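Local coordinates for protein (o6-methylguanine-dna methyltransferase) (Thermococcus kodakarensis, PDB 1MGT) that repairs O6-methylguanine and O4-methylthymine in DNA by transferring the methyl group irreversibly to one of its own cysteines, a suicide reaction, at residues Trp15-Ile27 and Ser53-Val67. Sequence-based numbering, arbitrary orientation.
Sequences WIGVIFSGRVQGI and SISLDVQPSDYPEKV
Tyr63 sets its ring against Val24 and Phe20, with Val18 packed on its CB. A flat ring offers a broad face to a methyl: Val24 CG2 sits over it close to the normal, a CH-pi contact 3.7 Å from the centroid of the Tyr63 ring. Phe20 meets the same tyrosine obliquely, planes at 59°, with Tyr63 CD1 3.8 Å from Phe20 CG, over a face of the phenylalanine. Phe20 CG lies between its backbone N and carbonyl carbon (chi1 62°), which carries the ring past Tyr63 until CZ reaches Ser61 CB at 3.7 Å. Were Tyr63 an alanine, Val24 CG2 and that face of Phe20 would probably lose their aromatic partner, opening a gap beneath the hairpin.

Beta-branched residues favour extended backbone and give the helix compact methyls to pack on: Val18 CG1 touches Tyr63 CB at 3.7 Å, its CG2 reaches Pro64, and Val67 fits among Ile16, Val18 and Ile27. In this N-terminal domain, helix 63-71 thus packs on one face of the three-stranded antiparallel sheet. Ile19, turned to the other face, meets Ile54 and Leu56 of the incoming loop, beside helix 33-49. Gln25 and Gly26 opposite Ile19 form a classic beta bulge, consistent with Gln25 also turning toward that loop.

Polar bonds hold the starts of loop and helix. Glutamine supplies both donor and acceptor: Gln25 NE2 donates to Ser53 O (3.2 Å) and also bonds Glu87, while OE1 accepts from a water that accepts from Ser55 N. Ser61, its hydroxyl short enough to reach back, caps the helix locally, OG accepting from Tyr63 N at 3.1 Å, and is hydrogen-bonded to Ser3 of strand 2-9.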
# COMPACT_ATOMS: atom_id res chain seq x y z
N TRP A 15 12.58 4.16 -1.64
CA TRP A 15 12.90 3.48 -0.39
C TRP A 15 11.66 2.69 0.05
O TRP A 15 10.58 3.28 0.01
CB TRP A 15 13.18 4.55 0.70
CG TRP A 15 14.54 5.16 0.53
CD1 TRP A 15 14.91 6.20 -0.26
CD2 TRP A 15 15.73 4.70 1.19
NE1 TRP A 15 16.26 6.43 -0.13
CE2 TRP A 15 16.79 5.53 0.75
CE3 TRP A 15 15.99 3.68 2.11
CZ2 TRP A 15 18.09 5.36 1.22
CZ3 TRP A 15 17.29 3.52 2.56
CH2 TRP A 15 18.32 4.36 2.11
N ILE A 16 11.81 1.44 0.42
CA ILE A 16 10.65 0.64 0.84
C ILE A 16 10.92 0.10 2.26
O ILE A 16 12.02 -0.39 2.50
CB ILE A 16 10.40 -0.51 -0.14
CG1 ILE A 16 9.94 0.04 -1.52
CG2 ILE A 16 9.33 -1.46 0.38
CD1 ILE A 16 9.89 -1.07 -2.58
N GLY A 17 9.92 0.22 3.13
CA GLY A 17 10.09 -0.26 4.51
C GLY A 17 8.98 -1.28 4.77
O GLY A 17 7.85 -1.03 4.33
N VAL A 18 9.27 -2.40 5.39
CA VAL A 18 8.27 -3.42 5.67
C VAL A 18 8.34 -3.80 7.17
O VAL A 18 9.42 -4.12 7.66
CB VAL A 18 8.49 -4.69 4.84
CG1 VAL A 18 7.39 -5.72 5.14
CG2 VAL A 18 8.47 -4.40 3.33
N ILE A 19 7.21 -3.65 7.83
CA ILE A 19 7.10 -4.03 9.25
C ILE A 19 6.57 -5.45 9.19
O ILE A 19 5.58 -5.72 8.47
CB ILE A 19 6.11 -3.13 9.99
CG1 ILE A 19 6.54 -1.65 9.88
CG2 ILE A 19 6.01 -3.61 11.43
CD1 ILE A 19 5.55 -0.70 10.56
N PHE A 20 7.20 -6.40 9.88
CA PHE A 20 6.71 -7.77 9.79
C PHE A 20 7.01 -8.54 11.07
O PHE A 20 7.88 -8.14 11.85
CB PHE A 20 7.40 -8.52 8.64
CG PHE A 20 8.89 -8.66 8.77
CD1 PHE A 20 9.42 -9.88 9.23
CD2 PHE A 20 9.75 -7.65 8.43
CE1 PHE A 20 10.79 -10.03 9.36
CE2 PHE A 20 11.12 -7.80 8.57
CZ PHE A 20 11.65 -9.00 9.02
N SER A 21 6.26 -9.60 11.25
CA SER A 21 6.41 -10.49 12.41
C SER A 21 5.81 -11.82 11.96
O SER A 21 4.62 -12.03 12.24
CB SER A 21 5.58 -9.93 13.57
OG SER A 21 5.71 -10.76 14.71
N GLY A 22 6.52 -12.60 11.19
CA GLY A 22 5.83 -13.88 10.77
C GLY A 22 5.21 -13.68 9.38
O GLY A 22 5.43 -14.49 8.48
N ARG A 23 4.42 -12.64 9.23
CA ARG A 23 3.76 -12.23 7.99
C ARG A 23 3.86 -10.69 7.99
O ARG A 23 4.23 -10.10 9.01
CB ARG A 23 2.34 -12.72 7.88
CG ARG A 23 2.18 -14.11 7.27
CD ARG A 23 0.68 -14.42 7.05
NE ARG A 23 -0.02 -14.24 8.32
CZ ARG A 23 -1.30 -14.43 8.59
NH1 ARG A 23 -2.16 -14.80 7.65
NH2 ARG A 23 -1.75 -14.22 9.83
N VAL A 24 3.53 -10.05 6.88
CA VAL A 24 3.60 -8.59 6.80
C VAL A 24 2.54 -7.88 7.60
O VAL A 24 1.34 -8.14 7.56
CB VAL A 24 3.57 -8.15 5.32
CG1 VAL A 24 3.51 -6.63 5.21
CG2 VAL A 24 4.74 -8.74 4.55
N GLN A 25 2.96 -6.87 8.38
CA GLN A 25 2.10 -6.07 9.20
C GLN A 25 1.91 -4.67 8.59
O GLN A 25 0.93 -3.99 8.87
CB GLN A 25 2.74 -5.87 10.61
CG GLN A 25 2.74 -7.19 11.41
CD GLN A 25 3.42 -7.00 12.76
OE1 GLN A 25 4.58 -6.60 12.77
NE2 GLN A 25 2.73 -7.27 13.87
N GLY A 26 2.92 -4.22 7.83
CA GLY A 26 2.76 -2.86 7.26
C GLY A 26 3.85 -2.58 6.25
O GLY A 26 4.95 -3.15 6.30
N ILE A 27 3.52 -1.70 5.30
CA ILE A 27 4.48 -1.33 4.26
C ILE A 27 4.42 0.18 4.07
O ILE A 27 3.34 0.76 4.20
CB ILE A 27 4.05 -1.92 2.87
CG1 ILE A 27 4.04 -3.44 2.92
CG2 ILE A 27 4.96 -1.39 1.76
CD1 ILE A 27 3.30 -4.12 1.78
N SER A 53 0.90 -5.51 18.04
CA SER A 53 2.21 -5.40 18.70
C SER A 53 3.28 -5.25 17.62
O SER A 53 3.40 -6.15 16.79
CB SER A 53 2.47 -6.70 19.49
OG SER A 53 1.55 -6.65 20.58
N ILE A 54 4.01 -4.15 17.64
CA ILE A 54 5.02 -3.81 16.69
C ILE A 54 6.41 -3.58 17.31
O ILE A 54 6.49 -2.89 18.32
CB ILE A 54 4.68 -2.43 16.03
CG1 ILE A 54 3.29 -2.44 15.38
CG2 ILE A 54 5.72 -2.06 14.99
CD1 ILE A 54 3.17 -3.43 14.24
N SER A 55 7.43 -4.07 16.65
CA SER A 55 8.81 -3.92 17.00
C SER A 55 9.54 -3.36 15.76
O SER A 55 9.45 -3.99 14.72
CB SER A 55 9.49 -5.26 17.37
OG SER A 55 10.68 -4.86 18.06
N LEU A 56 10.24 -2.26 15.90
CA LEU A 56 10.93 -1.65 14.79
C LEU A 56 12.44 -1.87 14.76
O LEU A 56 13.18 -1.06 14.19
CB LEU A 56 10.57 -0.18 14.64
CG LEU A 56 9.07 0.12 14.44
CD1 LEU A 56 8.86 1.62 14.39
CD2 LEU A 56 8.57 -0.54 13.14
N ASP A 57 12.86 -2.97 15.37
CA ASP A 57 14.28 -3.34 15.32
C ASP A 57 14.56 -3.73 13.85
O ASP A 57 13.80 -4.54 13.25
CB ASP A 57 14.57 -4.54 16.19
CG ASP A 57 13.58 -5.68 16.09
OD1 ASP A 57 12.36 -5.46 16.28
OD2 ASP A 57 14.02 -6.80 15.83
N VAL A 58 15.62 -3.22 13.30
CA VAL A 58 15.97 -3.50 11.90
C VAL A 58 16.59 -4.86 11.72
O VAL A 58 17.59 -5.23 12.33
CB VAL A 58 16.89 -2.40 11.34
CG1 VAL A 58 17.24 -2.64 9.87
CG2 VAL A 58 16.27 -1.04 11.55
N GLN A 59 15.98 -5.65 10.84
CA GLN A 59 16.40 -7.00 10.52
C GLN A 59 16.36 -7.23 9.00
O GLN A 59 15.52 -6.68 8.29
CB GLN A 59 15.47 -8.02 11.18
CG GLN A 59 15.26 -7.90 12.69
CD GLN A 59 16.53 -8.15 13.50
OE1 GLN A 59 17.48 -8.75 13.01
NE2 GLN A 59 16.57 -7.69 14.75
N PRO A 60 17.27 -8.05 8.51
CA PRO A 60 17.34 -8.40 7.11
C PRO A 60 16.15 -9.27 6.73
O PRO A 60 15.63 -10.09 7.49
CB PRO A 60 18.62 -9.21 6.95
CG PRO A 60 19.35 -9.11 8.25
CD PRO A 60 18.32 -8.76 9.30
N SER A 61 15.65 -9.04 5.50
CA SER A 61 14.53 -9.86 5.04
C SER A 61 14.40 -9.63 3.52
O SER A 61 15.02 -8.71 3.01
CB SER A 61 13.25 -9.65 5.77
OG SER A 61 12.34 -8.80 5.12
N ASP A 62 13.64 -10.52 2.90
CA ASP A 62 13.45 -10.38 1.45
C ASP A 62 12.13 -9.66 1.15
O ASP A 62 11.79 -9.51 -0.02
CB ASP A 62 13.50 -11.72 0.75
CG ASP A 62 12.41 -12.67 1.12
OD1 ASP A 62 12.25 -13.72 0.43
OD2 ASP A 62 11.67 -12.44 2.10
N TYR A 63 11.42 -9.18 2.17
CA TYR A 63 10.15 -8.49 1.96
C TYR A 63 10.24 -7.25 1.10
O TYR A 63 9.44 -7.08 0.16
CB TYR A 63 9.43 -8.23 3.27
CG TYR A 63 8.69 -9.44 3.80
CD1 TYR A 63 8.89 -9.83 5.12
CD2 TYR A 63 7.81 -10.16 3.02
CE1 TYR A 63 8.21 -10.92 5.64
CE2 TYR A 63 7.14 -11.26 3.54
CZ TYR A 63 7.34 -11.62 4.84
OH TYR A 63 6.68 -12.72 5.37
N PRO A 64 11.18 -6.34 1.36
CA PRO A 64 11.33 -5.14 0.55
C PRO A 64 11.51 -5.50 -0.93
O PRO A 64 10.89 -4.88 -1.81
CB PRO A 64 12.56 -4.46 1.12
CG PRO A 64 12.50 -4.89 2.59
CD PRO A 64 12.15 -6.38 2.47
N GLU A 65 12.33 -6.48 -1.24
CA GLU A 65 12.54 -6.87 -2.63
C GLU A 65 11.24 -7.47 -3.21
O GLU A 65 10.98 -7.25 -4.38
CB GLU A 65 13.68 -7.86 -2.80
CG GLU A 65 14.02 -8.08 -4.28
CD GLU A 65 15.04 -9.18 -4.49
OE1 GLU A 65 15.46 -9.40 -5.65
OE2 GLU A 65 15.44 -9.84 -3.50
N LYS A 66 10.48 -8.21 -2.43
CA LYS A 66 9.22 -8.79 -2.98
C LYS A 66 8.25 -7.66 -3.31
O LYS A 66 7.60 -7.67 -4.36
CB LYS A 66 8.59 -9.75 -2.00
CG LYS A 66 9.31 -11.09 -1.88
CD LYS A 66 8.59 -11.89 -0.79
CE LYS A 66 9.18 -13.29 -0.63
NZ LYS A 66 8.51 -13.92 0.57
N VAL A 67 8.16 -6.67 -2.42
CA VAL A 67 7.31 -5.52 -2.66
C VAL A 67 7.79 -4.78 -3.92
O VAL A 67 6.97 -4.39 -4.76
CB VAL A 67 7.23 -4.57 -1.47
CG1 VAL A 67 6.44 -3.31 -1.81
CG2 VAL A 67 6.62 -5.28 -0.26
O HOH W 1 6.51 -6.28 14.62